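Local coordinates for intracellular protein transport protein USO1 (Saccharomyces cerevisiae S288c, PDB 6LSU) that is required for protein transport from the endoplasmic reticulum to the Golgi complex, this chain being its globular head of armadillo repeats, at residues E153-D158 with L164-L169; S197-D200 with I206-E209; D444-Q449 with E536-I541; N454-N459 with L499-L504; S674-V679 with Q707-N712. One frame throughout, in Å; residues are numbered along the deposited sequence.

How the contacts relate
The five contacts lie in two groups toward opposite ends of the elongated, largely helical head. Contacts 1 and 2, in ARM 2 and ARM 3, have centres about 11 Å apart and form one core: Ile167 of contact 1 meets Ile206 and Leu198 of contact 2, with Ile167 CD1 3.7 Å from Leu198 CD1. Contacts 3 and 4 share helix 439-459, contact 4 being nested inside the chain loop that contact 3 closes; Gln449 OE1 probably accepts a hydrogen bond from Leu499 N at 2.9 Å. Contact 5 comes within about 7 Å of contact 3, nearest atoms, without touching. Between the centres of contacts 1 and 4 lie about 71 Å.

Contact 1 of 5, residues E153-D158 with L164-L169; sequences EFWEID and LYTIQL
Within ARM 2, the end of helix 145-154 and the turn after it pack on helix 160-174 through Phe154 and Trp155, which meet Thr166 and Ile167. The Trp155 indole does most of the touching with its pyrrole side: NE1 lies 3.4 Å from Thr166 CG2 and 3.6 Å from Ile167 CG1, both reached obliquely to the ring. The methyl is presented because the Thr166 hydroxyl takes the place beside the backbone N (chi1 -60° for OG1), which swings CG2 away from that nitrogen. OG1 is hydrogen-bonded to Ile162 O of its own helix and sits near the plane of the Phe154 ring, at its edge, 3.8 Å from Phe154 CB. With an alanine in place of Trp155, Thr166 CG2 and Ile167 CG1 would probably lose their aromatic cover and a gap would open toward Leu198 and Leu213. Such packing of successive helices within a repeat is what builds an alpha-solenoid, here one of armadillo repeats.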
# COMPACT_ATOMS: atom_id res chain seq x y z
N GLU A 153 33.82 17.22 -11.39
CA GLU A 153 35.24 17.38 -10.97
C GLU A 153 35.32 18.43 -9.86
O GLU A 153 36.18 18.25 -9.00
CB GLU A 153 36.15 17.68 -12.16
CG GLU A 153 37.41 16.82 -12.18
CD GLU A 153 37.18 15.33 -12.40
OE1 GLU A 153 37.65 14.51 -11.55
OE2 GLU A 153 36.53 14.98 -13.41
N PHE A 154 34.40 19.41 -9.82
CA PHE A 154 34.26 20.42 -8.73
C PHE A 154 34.08 19.79 -7.33
O PHE A 154 34.35 20.48 -6.31
CB PHE A 154 33.08 21.36 -8.99
CG PHE A 154 33.32 22.42 -10.04
CD1 PHE A 154 34.60 22.75 -10.45
CD2 PHE A 154 32.26 23.14 -10.57
CE1 PHE A 154 34.81 23.73 -11.42
CE2 PHE A 154 32.47 24.14 -11.51
CZ PHE A 154 33.75 24.42 -11.94
N TRP A 155 33.60 18.55 -7.21
CA TRP A 155 33.46 17.89 -5.89
C TRP A 155 34.83 17.61 -5.26
O TRP A 155 34.88 17.31 -4.07
CB TRP A 155 32.59 16.62 -5.97
CG TRP A 155 31.14 16.92 -6.20
CD1 TRP A 155 30.46 18.04 -5.79
CD2 TRP A 155 30.20 16.13 -6.95
NE1 TRP A 155 29.15 17.97 -6.21
CE2 TRP A 155 28.96 16.79 -6.90
CE3 TRP A 155 30.28 14.91 -7.63
CZ2 TRP A 155 27.81 16.28 -7.51
CZ3 TRP A 155 29.14 14.39 -8.20
CH2 TRP A 155 27.92 15.08 -8.17
N GLU A 156 35.92 17.71 -6.03
CA GLU A 156 37.30 17.56 -5.49
C GLU A 156 37.76 18.90 -4.90
O GLU A 156 38.56 18.90 -3.99
CB GLU A 156 38.26 17.05 -6.57
CG GLU A 156 37.75 15.87 -7.40
CD GLU A 156 37.25 14.69 -6.58
OE1 GLU A 156 37.75 14.50 -5.43
OE2 GLU A 156 36.33 13.94 -7.08
N ILE A 157 37.24 20.03 -5.37
CA ILE A 157 37.58 21.36 -4.77
C ILE A 157 37.30 21.28 -3.27
O ILE A 157 36.31 20.68 -2.88
CB ILE A 157 36.82 22.53 -5.42
CG1 ILE A 157 37.15 22.65 -6.91
CG2 ILE A 157 37.10 23.83 -4.67
CD1 ILE A 157 36.51 23.85 -7.60
N ASP A 158 38.16 21.92 -2.49
CA ASP A 158 38.16 21.91 -1.01
C ASP A 158 37.36 23.13 -0.55
O ASP A 158 37.85 23.89 0.31
CB ASP A 158 39.61 21.83 -0.51
CG ASP A 158 39.72 21.99 0.99
OD1 ASP A 158 39.35 21.01 1.69
OD2 ASP A 158 40.11 23.11 1.45
N LEU A 164 28.39 22.23 -2.49
CA LEU A 164 26.93 22.29 -2.30
C LEU A 164 26.24 22.88 -3.53
O LEU A 164 25.15 22.37 -3.95
CB LEU A 164 26.61 23.16 -1.08
CG LEU A 164 25.15 23.15 -0.68
CD1 LEU A 164 24.65 21.72 -0.65
CD2 LEU A 164 24.96 23.78 0.65
N TYR A 165 26.79 23.95 -4.09
CA TYR A 165 26.19 24.62 -5.26
C TYR A 165 26.18 23.65 -6.46
O TYR A 165 25.21 23.62 -7.25
CB TYR A 165 26.96 25.87 -5.64
CG TYR A 165 26.70 27.09 -4.81
CD1 TYR A 165 25.44 27.41 -4.35
CD2 TYR A 165 27.72 27.99 -4.57
CE1 TYR A 165 25.21 28.57 -3.61
CE2 TYR A 165 27.51 29.16 -3.88
CZ TYR A 165 26.25 29.45 -3.37
OH TYR A 165 26.04 30.61 -2.68
N THR A 166 27.18 22.80 -6.54
CA THR A 166 27.32 21.82 -7.66
C THR A 166 26.21 20.76 -7.56
O THR A 166 25.54 20.49 -8.58
CB THR A 166 28.74 21.27 -7.65
OG1 THR A 166 29.59 22.40 -7.82
CG2 THR A 166 28.98 20.25 -8.73
N ILE A 167 26.04 20.18 -6.38
CA ILE A 167 24.96 19.20 -6.05
C ILE A 167 23.62 19.84 -6.43
O ILE A 167 22.85 19.24 -7.16
CB ILE A 167 24.96 18.83 -4.56
CG1 ILE A 167 26.21 18.04 -4.18
CG2 ILE A 167 23.72 18.02 -4.24
CD1 ILE A 167 26.31 17.70 -2.71
N GLN A 168 23.38 21.06 -5.94
CA GLN A 168 22.10 21.77 -6.16
C GLN A 168 21.88 21.98 -7.66
O GLN A 168 20.72 21.73 -8.11
CB GLN A 168 22.08 23.08 -5.39
CG GLN A 168 21.99 22.83 -3.90
CD GLN A 168 22.12 24.08 -3.05
OE1 GLN A 168 22.92 24.98 -3.29
NE2 GLN A 168 21.34 24.11 -1.98
N LEU A 169 22.93 22.37 -8.41
CA LEU A 169 22.78 22.68 -9.86
C LEU A 169 22.41 21.40 -10.60
O LEU A 169 21.47 21.43 -11.41
CB LEU A 169 24.06 23.31 -10.42
CG LEU A 169 23.96 23.81 -11.86
CD1 LEU A 169 22.81 24.79 -12.03
CD2 LEU A 169 25.28 24.45 -12.29

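Contact 2 of 5, residues S197-D200 with I206-E209; sequences SLLD and IRDE
Leu198 and Leu199 receive Ile206 and Arg207 where helix 191-198 ends and the chain turns into helix 204-218. Both leucines hold CG beside the backbone N, with the second torsion extended. Leu198 and Ile206 cross at about a right angle, and their branches meet at CD2 and CG2, 4.0 Å apart; Ile206 turns CG2 to this partner by keeping CG1 next to its amide nitrogen (chi1 -71°). Leu199 reaches backbone instead, its CD2 3.8 Å from Arg207 O. Arg207 answers with its aliphatic part, CG lying 3.3 Å from Leu199 O and CB and CD further off around the same oxygen. Its chain leaves the backbone N behind (chi1 179°) and then bends at chi3 (70°), which carries the guanidinium away from the leucines. There NE and NH2 both grip one oxygen of the next residue, Asp208 OD1, each at 3.0 Å. The grip is side-on, with the acceptor in the guanidinium plane; NE meets OD1 nearly along its C-O bond, NH2 on the syn side. NH2 also forms a salt bridge with Glu244. Leu198 and Ile206 face Ile167 of helix 160-174 in the preceding repeat, whereas Leu199 and Arg207 pack on Ile240 of helix 233-244, placing the ARM 3 contact between the helices that flank it in the stack.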
# COMPACT_ATOMS: atom_id res chain seq x y z
N SER A 197 30.21 9.21 -2.22
CA SER A 197 31.25 9.67 -1.25
C SER A 197 30.83 11.00 -0.62
O SER A 197 31.23 11.20 0.57
CB SER A 197 32.61 9.76 -1.87
OG SER A 197 32.98 8.51 -2.46
N LEU A 198 30.04 11.84 -1.32
CA LEU A 198 29.49 13.10 -0.73
C LEU A 198 28.79 12.81 0.62
O LEU A 198 28.79 13.65 1.46
CB LEU A 198 28.55 13.78 -1.71
CG LEU A 198 29.16 14.27 -3.02
CD1 LEU A 198 28.05 14.69 -3.95
CD2 LEU A 198 30.15 15.42 -2.79
N LEU A 199 28.29 11.58 0.84
CA LEU A 199 27.61 11.13 2.09
C LEU A 199 28.58 11.11 3.26
O LEU A 199 28.07 11.14 4.38
CB LEU A 199 27.02 9.73 1.93
CG LEU A 199 25.82 9.62 1.01
CD1 LEU A 199 25.37 8.19 0.83
CD2 LEU A 199 24.70 10.46 1.55
N ASP A 200 29.90 11.06 3.01
CA ASP A 200 30.95 11.15 4.06
C ASP A 200 31.40 12.60 4.24
O ASP A 200 32.18 12.89 5.16
CB ASP A 200 32.18 10.30 3.73
CG ASP A 200 31.84 8.83 3.63
OD1 ASP A 200 31.09 8.35 4.51
OD2 ASP A 200 32.27 8.21 2.64
N ILE A 206 26.04 19.06 2.76
CA ILE A 206 26.46 18.35 1.52
C ILE A 206 25.95 16.91 1.62
O ILE A 206 25.50 16.35 0.61
CB ILE A 206 27.98 18.44 1.32
CG1 ILE A 206 28.40 19.86 0.94
CG2 ILE A 206 28.44 17.41 0.27
CD1 ILE A 206 29.86 20.12 1.10
N ARG A 207 26.10 16.29 2.79
CA ARG A 207 25.61 14.92 3.02
C ARG A 207 24.11 14.88 2.70
O ARG A 207 23.73 14.11 1.83
CB ARG A 207 25.93 14.51 4.46
CG ARG A 207 25.44 13.12 4.83
CD ARG A 207 25.30 12.99 6.33
NE ARG A 207 24.20 13.76 6.87
CZ ARG A 207 23.83 13.73 8.15
NH1 ARG A 207 24.47 12.94 9.00
NH2 ARG A 207 22.80 14.45 8.60
N ASP A 208 23.33 15.78 3.30
CA ASP A 208 21.85 15.87 3.18
C ASP A 208 21.47 16.10 1.72
O ASP A 208 20.68 15.27 1.14
CB ASP A 208 21.32 16.96 4.11
CG ASP A 208 21.50 16.68 5.61
OD1 ASP A 208 22.02 15.62 6.00
OD2 ASP A 208 21.09 17.56 6.39
N GLU A 209 22.07 17.13 1.09
CA GLU A 209 21.77 17.42 -0.34
C GLU A 209 22.10 16.23 -1.24
O GLU A 209 21.34 15.98 -2.20
CB GLU A 209 22.52 18.63 -0.87
CG GLU A 209 21.68 19.38 -1.88
CD GLU A 209 20.38 19.88 -1.28
OE1 GLU A 209 19.39 20.07 -2.03
OE2 GLU A 209 20.37 20.11 -0.05

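Contact 3 of 5, residues D444-Q449 with E536-I541; sequences DFLLKQ and EELREI
Leu446 and Leu538 each hold CG beside the backbone N, anti to the carbonyl carbon (chi1 -81° and -62°); from there Leu446 reaches with its extended branch, CD1, while Leu538 offers its other methyl, CD2. Leu446 CD1 thereby comes 3.7 Å from Leu538 CD2, the two side chains crossing at about a right angle. Leu447 and Ile541 form a second pair: Leu447 CD2 lies 3.8 Å from Ile541 CD1 and 4.1 Å from Ile541 CG2, and is thus set against both branches of the isoleucine. A looser touch, Leu446 CB to Ile541 CG2 at 4.4 Å, ties the pairs together. The helical segments run almost parallel, at 6° between their directions and 10.4 Å between axes, a spacing that four branched aliphatic side chains span by their ends. Helix 439-459 belongs to ARM 8. Behind the leucine pair, Phe524 and Phe527 of helix 514-528 press on Leu446, while Val450, one turn beyond Leu446, adds to the seat of Ile541. All the partners across this interface are aliphatic, so the attraction is dispersive and hydrophobic; with neither polar pair nor charge to fix direction, the fit between these two segments probably rests on side-chain shape.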
# COMPACT_ATOMS: atom_id res chain seq x y z
N ASP A 444 -6.96 -27.92 9.52
CA ASP A 444 -6.74 -28.00 10.98
C ASP A 444 -7.49 -26.84 11.64
O ASP A 444 -8.03 -26.98 12.78
CB ASP A 444 -5.24 -28.03 11.34
CG ASP A 444 -4.52 -29.36 11.08
OD1 ASP A 444 -5.06 -30.21 10.29
OD2 ASP A 444 -3.41 -29.53 11.63
N PHE A 445 -7.45 -25.68 10.98
CA PHE A 445 -8.10 -24.44 11.50
C PHE A 445 -9.61 -24.70 11.66
O PHE A 445 -10.13 -24.43 12.78
CB PHE A 445 -7.87 -23.26 10.56
CG PHE A 445 -8.65 -22.03 10.94
CD1 PHE A 445 -8.34 -21.34 12.10
CD2 PHE A 445 -9.69 -21.58 10.14
CE1 PHE A 445 -9.03 -20.19 12.44
CE2 PHE A 445 -10.38 -20.43 10.49
CZ PHE A 445 -10.07 -19.76 11.66
N LEU A 446 -10.27 -25.17 10.59
CA LEU A 446 -11.73 -25.39 10.59
C LEU A 446 -12.07 -26.40 11.69
O LEU A 446 -12.96 -26.06 12.54
CB LEU A 446 -12.19 -25.88 9.22
CG LEU A 446 -12.37 -24.80 8.16
CD1 LEU A 446 -13.08 -25.38 6.96
CD2 LEU A 446 -13.17 -23.63 8.68
N LEU A 447 -11.39 -27.56 11.70
CA LEU A 447 -11.57 -28.63 12.72
C LEU A 447 -11.40 -28.07 14.13
O LEU A 447 -12.13 -28.50 14.97
CB LEU A 447 -10.56 -29.77 12.50
CG LEU A 447 -10.86 -30.66 11.30
CD1 LEU A 447 -9.85 -31.79 11.20
CD2 LEU A 447 -12.29 -31.19 11.34
N LYS A 448 -10.44 -27.20 14.37
CA LYS A 448 -10.24 -26.57 15.70
C LYS A 448 -11.46 -25.65 15.95
O LYS A 448 -12.01 -25.69 17.04
CB LYS A 448 -8.89 -25.85 15.76
CG LYS A 448 -8.47 -25.29 17.12
CD LYS A 448 -7.84 -23.89 17.07
CE LYS A 448 -8.83 -22.74 17.23
NZ LYS A 448 -8.52 -21.56 16.37
N GLN A 449 -11.88 -24.89 14.93
CA GLN A 449 -12.97 -23.89 15.04
C GLN A 449 -14.30 -24.58 15.36
O GLN A 449 -15.05 -23.99 16.17
CB GLN A 449 -13.15 -23.08 13.75
CG GLN A 449 -12.08 -22.03 13.55
CD GLN A 449 -12.42 -20.75 14.27
OE1 GLN A 449 -13.42 -20.09 13.98
NE2 GLN A 449 -11.53 -20.36 15.16
N GLU A 536 -13.60 -29.58 -1.37
CA GLU A 536 -14.70 -30.51 -1.01
C GLU A 536 -14.63 -30.86 0.48
O GLU A 536 -15.61 -30.65 1.19
CB GLU A 536 -14.67 -31.75 -1.89
CG GLU A 536 -16.06 -32.26 -2.23
CD GLU A 536 -16.11 -33.42 -3.22
OE1 GLU A 536 -15.33 -33.41 -4.20
OE2 GLU A 536 -16.94 -34.34 -2.99
N GLU A 537 -13.49 -31.31 0.97
CA GLU A 537 -13.30 -31.69 2.39
C GLU A 537 -13.71 -30.54 3.31
O GLU A 537 -14.29 -30.82 4.38
CB GLU A 537 -11.84 -31.99 2.72
CG GLU A 537 -11.65 -33.26 3.53
CD GLU A 537 -10.88 -34.35 2.79
OE1 GLU A 537 -10.23 -35.18 3.47
OE2 GLU A 537 -10.92 -34.37 1.52
N LEU A 538 -13.37 -29.30 2.95
CA LEU A 538 -13.59 -28.12 3.81
C LEU A 538 -15.10 -27.83 3.79
O LEU A 538 -15.69 -27.57 4.85
CB LEU A 538 -12.77 -26.94 3.28
CG LEU A 538 -11.25 -27.12 3.27
CD1 LEU A 538 -10.60 -26.04 2.41
CD2 LEU A 538 -10.69 -27.07 4.68
N ARG A 539 -15.71 -27.85 2.60
CA ARG A 539 -17.18 -27.69 2.45
C ARG A 539 -17.89 -28.68 3.39
O ARG A 539 -18.65 -28.23 4.29
CB ARG A 539 -17.58 -27.88 0.98
CG ARG A 539 -17.17 -26.71 0.09
CD ARG A 539 -17.29 -27.03 -1.38
NE ARG A 539 -17.19 -25.88 -2.28
CZ ARG A 539 -18.24 -25.19 -2.77
NH1 ARG A 539 -19.48 -25.50 -2.42
NH2 ARG A 539 -18.06 -24.19 -3.61
N GLU A 540 -17.53 -29.95 3.24
CA GLU A 540 -18.09 -31.10 4.00
C GLU A 540 -17.97 -30.88 5.49
O GLU A 540 -18.92 -31.19 6.16
CB GLU A 540 -17.42 -32.40 3.58
CG GLU A 540 -17.94 -32.88 2.24
CD GLU A 540 -19.44 -32.67 2.05
OE1 GLU A 540 -19.84 -31.86 1.12
OE2 GLU A 540 -20.22 -33.27 2.86
N ILE A 541 -16.85 -30.38 5.99
CA ILE A 541 -16.68 -30.13 7.45
C ILE A 541 -17.68 -29.06 7.90
O ILE A 541 -18.11 -29.10 9.07
CB ILE A 541 -15.23 -29.71 7.79
CG1 ILE A 541 -14.25 -30.85 7.53
CG2 ILE A 541 -15.14 -29.19 9.23
CD1 ILE A 541 -12.80 -30.45 7.63

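Contact 4 of 5, residues N454-N459 with L499-L504; sequences NNSTNN and LFEVLL
Glu501 meets Ser456 at the surface of the head, where the short helix 499-504 lies beside the end of helix 439-459. Taken in order, Leu499 opens the second segment by packing on Phe445 and on Phe524 of helix 514-528. Phe500 follows, lodged against Val450 and Cys453 of the long helix and edge-to-face with Phe524. At Glu501 the chain is extended beyond CG, which carries the carboxylate out to Ser456: OG donates to OE1 at 3.3 Å, a long bond whose geometry is uncertain because Ser456 is poorly ordered. The hydroxyl arrives on the anti side of OE1, 24° out of the carboxylate plane, and Ser456 extends OG toward it by pointing the oxygen opposite its amide nitrogen (chi1 -179°). Both helices belong to ARM 8, and the first widens into a pi-type turn at 455-459. Val502 then turns to Leu413 and Tyr414 of helix 404-414, while Leu503 and Leu504 both pack on Ile563 of helix 559-568.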
# COMPACT_ATOMS: atom_id res chain seq x y z
N ASN A 454 -18.78 -26.27 19.33
CA ASN A 454 -19.46 -27.39 20.05
C ASN A 454 -19.37 -27.23 21.57
O ASN A 454 -20.13 -27.95 22.27
CB ASN A 454 -18.92 -28.77 19.69
CG ASN A 454 -19.57 -29.34 18.44
OD1 ASN A 454 -18.99 -30.21 17.79
ND2 ASN A 454 -20.75 -28.85 18.09
N ASN A 455 -18.46 -26.38 22.09
CA ASN A 455 -18.46 -25.94 23.51
C ASN A 455 -19.46 -24.79 23.71
O ASN A 455 -19.93 -24.62 24.86
CB ASN A 455 -17.08 -25.49 24.00
CG ASN A 455 -16.23 -26.66 24.42
OD1 ASN A 455 -15.98 -27.57 23.63
ND2 ASN A 455 -15.81 -26.66 25.67
N SER A 456 -19.73 -24.01 22.66
CA SER A 456 -20.73 -22.90 22.65
C SER A 456 -22.15 -23.41 22.29
O SER A 456 -23.08 -22.59 22.41
CB SER A 456 -20.30 -21.79 21.73
OG SER A 456 -21.24 -20.72 21.73
N THR A 457 -22.32 -24.68 21.88
CA THR A 457 -23.65 -25.29 21.55
C THR A 457 -23.94 -26.56 22.38
O THR A 457 -25.14 -26.89 22.50
CB THR A 457 -23.82 -25.49 20.03
OG1 THR A 457 -24.90 -24.67 19.60
CG2 THR A 457 -24.12 -26.91 19.58
N ASN A 458 -22.92 -27.24 22.96
CA ASN A 458 -23.12 -28.52 23.70
C ASN A 458 -22.64 -28.39 25.16
O ASN A 458 -23.52 -28.20 26.03
CB ASN A 458 -22.46 -29.72 23.01
CG ASN A 458 -22.68 -29.76 21.52
OD1 ASN A 458 -21.74 -29.89 20.74
ND2 ASN A 458 -23.94 -29.66 21.09
N ASN A 459 -21.33 -28.48 25.42
CA ASN A 459 -20.75 -28.72 26.78
C ASN A 459 -21.21 -27.62 27.75
O ASN A 459 -21.76 -27.98 28.81
CB ASN A 459 -19.23 -28.87 26.76
CG ASN A 459 -18.71 -29.78 27.86
OD1 ASN A 459 -19.13 -29.67 29.01
ND2 ASN A 459 -17.80 -30.68 27.52
N LEU A 499 -15.61 -18.24 14.06
CA LEU A 499 -16.29 -17.81 12.82
C LEU A 499 -17.65 -18.50 12.78
O LEU A 499 -18.56 -17.93 12.17
CB LEU A 499 -15.45 -18.20 11.60
CG LEU A 499 -14.14 -17.43 11.42
CD1 LEU A 499 -13.20 -18.14 10.45
CD2 LEU A 499 -14.41 -16.04 10.94
N PHE A 500 -17.74 -19.71 13.34
CA PHE A 500 -18.98 -20.52 13.40
C PHE A 500 -19.97 -19.86 14.35
O PHE A 500 -21.17 -19.78 14.06
CB PHE A 500 -18.64 -21.94 13.80
CG PHE A 500 -18.05 -22.74 12.67
CD1 PHE A 500 -18.82 -23.06 11.57
CD2 PHE A 500 -16.75 -23.18 12.73
CE1 PHE A 500 -18.28 -23.82 10.54
CE2 PHE A 500 -16.21 -23.89 11.67
CZ PHE A 500 -16.97 -24.23 10.59
N GLU A 501 -19.45 -19.32 15.45
CA GLU A 501 -20.25 -18.51 16.37
C GLU A 501 -20.99 -17.45 15.54
O GLU A 501 -22.18 -17.33 15.74
CB GLU A 501 -19.36 -17.89 17.44
CG GLU A 501 -20.03 -17.85 18.81
CD GLU A 501 -19.07 -17.65 19.97
OE1 GLU A 501 -19.40 -18.11 21.09
OE2 GLU A 501 -17.99 -17.04 19.75
N VAL A 502 -20.32 -16.72 14.64
CA VAL A 502 -20.98 -15.63 13.88
C VAL A 502 -21.90 -16.26 12.81
O VAL A 502 -23.09 -15.93 12.72
CB VAL A 502 -19.95 -14.69 13.25
CG1 VAL A 502 -20.58 -13.76 12.22
CG2 VAL A 502 -19.21 -13.91 14.32
N LEU A 503 -21.36 -17.18 12.05
CA LEU A 503 -22.09 -17.71 10.86
C LEU A 503 -23.40 -18.44 11.26
O LEU A 503 -24.32 -18.46 10.41
CB LEU A 503 -21.17 -18.69 10.14
CG LEU A 503 -21.78 -19.27 8.88
CD1 LEU A 503 -21.78 -18.23 7.81
CD2 LEU A 503 -21.04 -20.50 8.38
N LEU A 504 -23.49 -19.05 12.45
CA LEU A 504 -24.56 -20.02 12.77
C LEU A 504 -25.37 -19.56 14.00
O LEU A 504 -26.20 -20.33 14.49
CB LEU A 504 -23.97 -21.43 13.01
CG LEU A 504 -23.23 -22.07 11.83
CD1 LEU A 504 -22.43 -23.30 12.26
CD2 LEU A 504 -24.19 -22.48 10.72

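Contact 5 of 5, residues S674-V679 with Q707-N712; sequences SYFSKV and QLFNEN
Phe676 reaches from the loop after helix 660-673 to Phe709 and Asn710 on helix 703-711. From CB its path leads outward: CG stands anti to the backbone N (chi1 -175°), which aims the ring at the helix, and the contacts are made by its far atoms. CE2 lies 3.5 Å from Phe709 CD2 and 3.6 Å from Asn710 OD1. CZ, at the tip, is 3.5 Å from each of the same two atoms, which approach it from neighbouring directions. The rings form a T-shaped pair in which Phe709 turns its edge to the face of Phe676, centroids 5.0 Å apart and planes at 78°. Asn710 OD1 instead lies in the plane of the Phe676 ring, at the rim, where the partly positive C-H groups would suit an oxygen. Replacing Phe676 by an alanine would probably leave the edge of Phe709 without the face it packs on and set the Asn710 amide freer to turn. Near the end of the helix, Asn712 ND2 donates to Leu708 O at 2.8 Å. Phe670 of helix 660-673 stacks on Phe676 and meets Phe709 edge-to-face, and Phe701 adds a further edge-to-face partner for Phe676. Met630 of helix 622-637 touches Phe709, so this aromatic cluster joins the loop and helix 703-711 to helices 660-673 and 622-637.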
# COMPACT_ATOMS: atom_id res chain seq x y z
N SER A 674 -28.74 -3.34 -10.25
CA SER A 674 -28.69 -3.53 -8.77
C SER A 674 -27.41 -2.95 -8.17
O SER A 674 -26.57 -2.42 -8.93
CB SER A 674 -28.81 -4.99 -8.41
OG SER A 674 -27.70 -5.70 -8.92
N TYR A 675 -27.24 -3.08 -6.86
CA TYR A 675 -25.97 -2.81 -6.14
C TYR A 675 -24.81 -3.53 -6.83
O TYR A 675 -23.72 -2.95 -7.00
CB TYR A 675 -26.03 -3.29 -4.70
CG TYR A 675 -26.69 -2.30 -3.79
CD1 TYR A 675 -28.05 -2.05 -3.85
CD2 TYR A 675 -25.96 -1.61 -2.85
CE1 TYR A 675 -28.66 -1.13 -3.00
CE2 TYR A 675 -26.55 -0.69 -1.99
CZ TYR A 675 -27.91 -0.44 -2.07
OH TYR A 675 -28.51 0.44 -1.22
N PHE A 676 -25.02 -4.76 -7.27
CA PHE A 676 -23.93 -5.52 -7.93
C PHE A 676 -23.40 -4.71 -9.10
O PHE A 676 -22.17 -4.67 -9.32
CB PHE A 676 -24.41 -6.87 -8.42
CG PHE A 676 -23.33 -7.75 -8.99
CD1 PHE A 676 -22.55 -8.54 -8.16
CD2 PHE A 676 -23.14 -7.82 -10.36
CE1 PHE A 676 -21.56 -9.37 -8.69
CE2 PHE A 676 -22.19 -8.69 -10.89
CZ PHE A 676 -21.37 -9.44 -10.05
N SER A 677 -24.30 -4.08 -9.85
CA SER A 677 -23.95 -3.39 -11.12
C SER A 677 -22.85 -2.35 -10.87
O SER A 677 -21.95 -2.22 -11.73
CB SER A 677 -25.17 -2.78 -11.76
OG SER A 677 -25.62 -1.68 -10.99
N LYS A 678 -22.90 -1.63 -9.74
CA LYS A 678 -21.89 -0.58 -9.51
C LYS A 678 -20.93 -1.03 -8.42
O LYS A 678 -21.01 -0.54 -7.29
CB LYS A 678 -22.53 0.81 -9.35
CG LYS A 678 -22.43 1.71 -10.59
CD LYS A 678 -21.37 1.33 -11.65
CE LYS A 678 -19.93 1.40 -11.18
NZ LYS A 678 -19.06 0.45 -11.90
N VAL A 679 -20.04 -1.94 -8.80
CA VAL A 679 -18.87 -2.43 -8.02
C VAL A 679 -17.67 -2.38 -8.96
O VAL A 679 -17.79 -2.88 -10.09
CB VAL A 679 -19.09 -3.85 -7.47
CG1 VAL A 679 -20.42 -3.95 -6.74
CG2 VAL A 679 -18.97 -4.93 -8.54
N GLN A 707 -16.71 -13.22 -8.64
CA GLN A 707 -15.94 -13.97 -9.66
C GLN A 707 -16.86 -15.10 -10.12
O GLN A 707 -16.95 -15.39 -11.35
CB GLN A 707 -14.62 -14.52 -9.12
CG GLN A 707 -13.41 -13.60 -9.25
CD GLN A 707 -12.30 -14.07 -8.34
OE1 GLN A 707 -11.74 -15.14 -8.53
NE2 GLN A 707 -12.00 -13.27 -7.33
N LEU A 708 -17.50 -15.76 -9.15
CA LEU A 708 -18.41 -16.90 -9.45
C LEU A 708 -19.56 -16.41 -10.36
O LEU A 708 -19.80 -17.02 -11.39
CB LEU A 708 -18.94 -17.47 -8.15
CG LEU A 708 -19.98 -18.57 -8.36
CD1 LEU A 708 -19.29 -19.86 -8.76
CD2 LEU A 708 -20.83 -18.77 -7.12
N PHE A 709 -20.23 -15.31 -10.00
CA PHE A 709 -21.36 -14.81 -10.79
C PHE A 709 -20.87 -14.52 -12.21
O PHE A 709 -21.38 -15.15 -13.17
CB PHE A 709 -22.01 -13.59 -10.14
CG PHE A 709 -23.18 -13.10 -10.93
CD1 PHE A 709 -24.36 -13.83 -10.98
CD2 PHE A 709 -23.08 -11.96 -11.70
CE1 PHE A 709 -25.43 -13.39 -11.73
CE2 PHE A 709 -24.15 -11.53 -12.46
CZ PHE A 709 -25.32 -12.24 -12.48
N ASN A 710 -19.90 -13.61 -12.34
CA ASN A 710 -19.38 -13.16 -13.66
C ASN A 710 -18.93 -14.38 -14.50
O ASN A 710 -19.17 -14.36 -15.67
CB ASN A 710 -18.29 -12.10 -13.51
CG ASN A 710 -18.85 -10.79 -12.99
OD1 ASN A 710 -20.03 -10.52 -13.13
ND2 ASN A 710 -18.00 -9.96 -12.40
N GLU A 711 -18.36 -15.42 -13.91
CA GLU A 711 -17.78 -16.54 -14.67
C GLU A 711 -18.87 -17.53 -15.11
O GLU A 711 -18.57 -18.33 -16.03
CB GLU A 711 -16.67 -17.22 -13.85
CG GLU A 711 -15.37 -16.43 -13.87
CD GLU A 711 -14.25 -16.94 -12.97
OE1 GLU A 711 -14.29 -18.15 -12.60
OE2 GLU A 711 -13.35 -16.12 -12.64
N ASN A 712 -20.06 -17.51 -14.48
CA ASN A 712 -21.20 -18.39 -14.87
C ASN A 712 -22.50 -17.61 -15.06
O ASN A 712 -23.57 -18.20 -14.85
CB ASN A 712 -21.48 -19.48 -13.84
CG ASN A 712 -20.21 -20.15 -13.40
OD1 ASN A 712 -19.80 -21.14 -14.03
ND2 ASN A 712 -19.60 -19.61 -12.35